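Local coordinates for protein vinylacetyl-CoA Delta-isomerase (Nitrosopumilus maritimus SCM1, PDB 6VJR) that probably acts as a flavin- and iron-sulfur-dependent 4-hydroxybutyryl-CoA dehydratase with vinylacetyl-CoA delta-isomerase activity, at residues 114-117 and 118-121. Residues are numbered along the deposited sequence; the frame is centred on the assembly and turned at random.
Sequences TFEI and DEKH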
ATOM      1  N   THR A 114      17.509 -31.765 -19.162  1.00 16.44           N
ATOM      2  CA  THR A 114      18.173 -33.038 -19.478  1.00 17.70           C
ATOM      3  C   THR A 114      18.825 -32.982 -20.860  1.00 17.02           C
ATOM      4  O   THR A 114      19.912 -33.532 -21.059  1.00 18.99           O
ATOM      5  CB  THR A 114      17.212 -34.217 -19.384  1.00 18.11           C
ATOM      6  OG1 THR A 114      16.066 -33.967 -20.191  1.00 18.25           O
ATOM      7  CG2 THR A 114      16.855 -34.551 -17.947  1.00 17.59           C
ATOM      8  N   PHE A 115      18.136 -32.363 -21.824  1.00 18.28           N
ATOM      9  CA  PHE A 115      18.657 -32.199 -23.167  1.00 19.05           C
ATOM     10  C   PHE A 115      20.009 -31.484 -23.142  1.00 18.68           C
ATOM     11  O   PHE A 115      20.959 -31.900 -23.824  1.00 22.75           O
ATOM     12  CB  PHE A 115      17.619 -31.466 -24.021  1.00 20.91           C
ATOM     13  CG  PHE A 115      18.033 -31.331 -25.477  1.00 20.63           C
ATOM     14  CD1 PHE A 115      18.897 -30.326 -25.877  1.00 21.60           C
ATOM     15  CD2 PHE A 115      17.511 -32.172 -26.447  1.00 24.62           C
ATOM     16  CE1 PHE A 115      19.211 -30.156 -27.200  1.00 23.95           C
ATOM     17  CE2 PHE A 115      17.859 -32.016 -27.774  1.00 24.83           C
ATOM     18  CZ  PHE A 115      18.709 -31.011 -28.146  1.00 24.95           C
ATOM     19  N   GLU A 116      20.091 -30.428 -22.316  1.00 17.85           N
ATOM     20  CA  GLU A 116      21.280 -29.599 -22.261  1.00 18.93           C
ATOM     21  C   GLU A 116      22.403 -30.294 -21.499  1.00 18.15           C
ATOM     22  O   GLU A 116      23.544 -30.126 -21.889  1.00 20.06           O
ATOM     23  CB  GLU A 116      20.971 -28.194 -21.766  1.00 20.16           C
ATOM     24  CG  GLU A 116      20.165 -27.444 -22.831  1.00 23.00           C
ATOM     25  CD  GLU A 116      19.814 -25.994 -22.559  1.00 25.24           C
ATOM     26  OE1 GLU A 116      20.786 -25.245 -22.309  1.00 29.03           O
ATOM     27  OE2 GLU A 116      18.617 -25.616 -22.657  1.00 27.01           O
ATOM     28  N   ILE A 117      22.106 -31.072 -20.452  1.00 18.87           N
ATOM     29  CA  ILE A 117      23.136 -31.857 -19.807  1.00 20.13           C
ATOM     30  C   ILE A 117      23.790 -32.782 -20.827  1.00 20.27           C
ATOM     31  O   ILE A 117      25.016 -32.850 -20.894  1.00 23.39           O
ATOM     32  CB  ILE A 117      22.575 -32.675 -18.636  1.00 18.50           C
ATOM     33  CG1 ILE A 117      21.927 -31.794 -17.572  1.00 18.54           C
ATOM     34  CG2 ILE A 117      23.682 -33.544 -18.058  1.00 19.19           C
ATOM     35  CD1 ILE A 117      21.183 -32.541 -16.489  1.00 18.79           C
ATOM     36  N   ASP A 118      22.957 -33.501 -21.606  1.00 20.44           N
ATOM     37  CA  ASP A 118      23.426 -34.488 -22.572  1.00 22.76           C
ATOM     38  C   ASP A 118      24.273 -33.837 -23.663  1.00 23.91           C
ATOM     39  O   ASP A 118      25.284 -34.415 -24.091  1.00 24.62           O
ATOM     40  CB  ASP A 118      22.273 -35.251 -23.198  1.00 21.94           C
ATOM     41  CG  ASP A 118      21.514 -36.185 -22.264  1.00 23.12           C
ATOM     42  OD1 ASP A 118      21.975 -36.390 -21.090  1.00 22.57           O
ATOM     43  OD2 ASP A 118      20.466 -36.717 -22.708  1.00 22.61           O
ATOM     44  N   GLU A 119      23.841 -32.657 -24.116  1.00 23.61           N
ATOM     45  CA  GLU A 119      24.561 -31.884 -25.123  1.00 24.94           C
ATOM     46  C   GLU A 119      26.005 -31.657 -24.673  1.00 25.14           C
ATOM     47  O   GLU A 119      26.917 -31.788 -25.470  1.00 26.93           O
ATOM     48  CB  GLU A 119      23.758 -30.617 -25.423  1.00 30.05           C
ATOM     49  CG  GLU A 119      24.266 -29.740 -26.559  1.00 36.35           C
ATOM     50  CD  GLU A 119      23.330 -28.545 -26.725  1.00 41.41           C
ATOM     51  OE1 GLU A 119      22.927 -27.904 -25.709  1.00 47.17           O
ATOM     52  OE2 GLU A 119      22.962 -28.280 -27.879  1.00 45.64           O
ATOM     53  N   LYS A 120      26.217 -31.350 -23.388  1.00 24.59           N
ATOM     54  CA  LYS A 120      27.558 -31.096 -22.888  1.00 24.80           C
ATOM     55  C   LYS A 120      28.306 -32.397 -22.560  1.00 24.84           C
ATOM     56  O   LYS A 120      29.494 -32.513 -22.859  1.00 27.75           O
ATOM     57  CB  LYS A 120      27.480 -30.197 -21.651  1.00 24.90           C
ATOM     58  CG  LYS A 120      28.840 -29.912 -21.059  1.00 25.68           C
ATOM     59  CD  LYS A 120      28.816 -29.000 -19.853  1.00 28.56           C
ATOM     60  CE  LYS A 120      30.206 -28.857 -19.287  1.00 32.07           C
ATOM     61  NZ  LYS A 120      30.136 -28.054 -18.057  1.00 33.87           N
ATOM     62  N   HIS A 121      27.619 -33.361 -21.927  1.00 24.45           N
ATOM     63  CA  HIS A 121      28.284 -34.472 -21.264  1.00 25.51           C
ATOM     64  C   HIS A 121      28.244 -35.767 -22.093  1.00 27.60           C
ATOM     65  O   HIS A 121      28.965 -36.718 -21.815  1.00 30.69           O
ATOM     66  CB  HIS A 121      27.714 -34.665 -19.864  1.00 25.39           C
ATOM     67  CG  HIS A 121      28.132 -33.625 -18.894  1.00 24.99           C
ATOM     68  ND1 HIS A 121      29.332 -33.702 -18.220  1.00 28.02           N
ATOM     69  CD2 HIS A 121      27.554 -32.487 -18.512  1.00 23.96           C
ATOM     70  CE1 HIS A 121      29.452 -32.627 -17.438  1.00 29.84           C
ATOM     71  NE2 HIS A 121      28.388 -31.881 -17.602  1.00 24.70           N
TER
HETATM   72  O   HOH W   1      24.564 -27.811 -22.776  1.00 28.56           O
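Asp-118 folds its side chain back over the carbonyl of Thr-114 one turn earlier in the helix, its CG in van der Waals contact with Thr-114 O at 3.3 Å. With CG anti to the carbonyl carbon (chi1 -68°), the acid lies beside its own backbone N, and it is Asp-118 N that bonds to Thr-114 O, at 3.1 Å with an N-H...O angle of 165°. A short acid suits this place because its oxygens meet the chain just beyond the helix: OD1 accepts from Thr-123 OG1 and Tyr-125 N, OD2 from His-126 N. With an alanine in place of Asp-118, these three donors would probably lose their shared acceptor group, and the start of helix 125-139 would be less firmly joined to this helix end.

Next round the helix, Phe-115 brings CE1 to 4.2 Å from Glu-119 OE2, meeting the carboxylate obliquely, while its ring packs edge-to-face with that of His-126. Glu-116 and Glu-119 run side by side in the same direction, their carboxylate planes turned 72° apart. Long acids can reach separate bases here: Arg-284 pairs with Glu-116 and Lys-351 with Glu-119, which would ease the repulsion between them. A water donates to Glu-116 O and, weakly, to Glu-119 OE1.

Ile-117 is buried, its branched chain packing on Tyr-125, Met-271 and Phe-277, with CG2 4.0 Å from CD2 of His-121. The imidazole sets its edge toward Ile-117 O, which accepts from His-121 N at 2.8 Å. On the exposed side, the long lysine carries its charge outward to a Lys-120 NZ–Glu-276 OE1 salt bridge, and the imidazole offers NE2 for a hydrogen bond with the same oxygen. Weaker bonds from Lys-120 N to Glu-116 O and Ile-117 O mix i-to-i+4 and i-to-i+3 spacing. This is the C-terminal end of an amphipathic alpha-helix, helix 101-121, within the part of the chain matching the 4-hydroxyphenylacetate 3-hydroxylase N-terminal family.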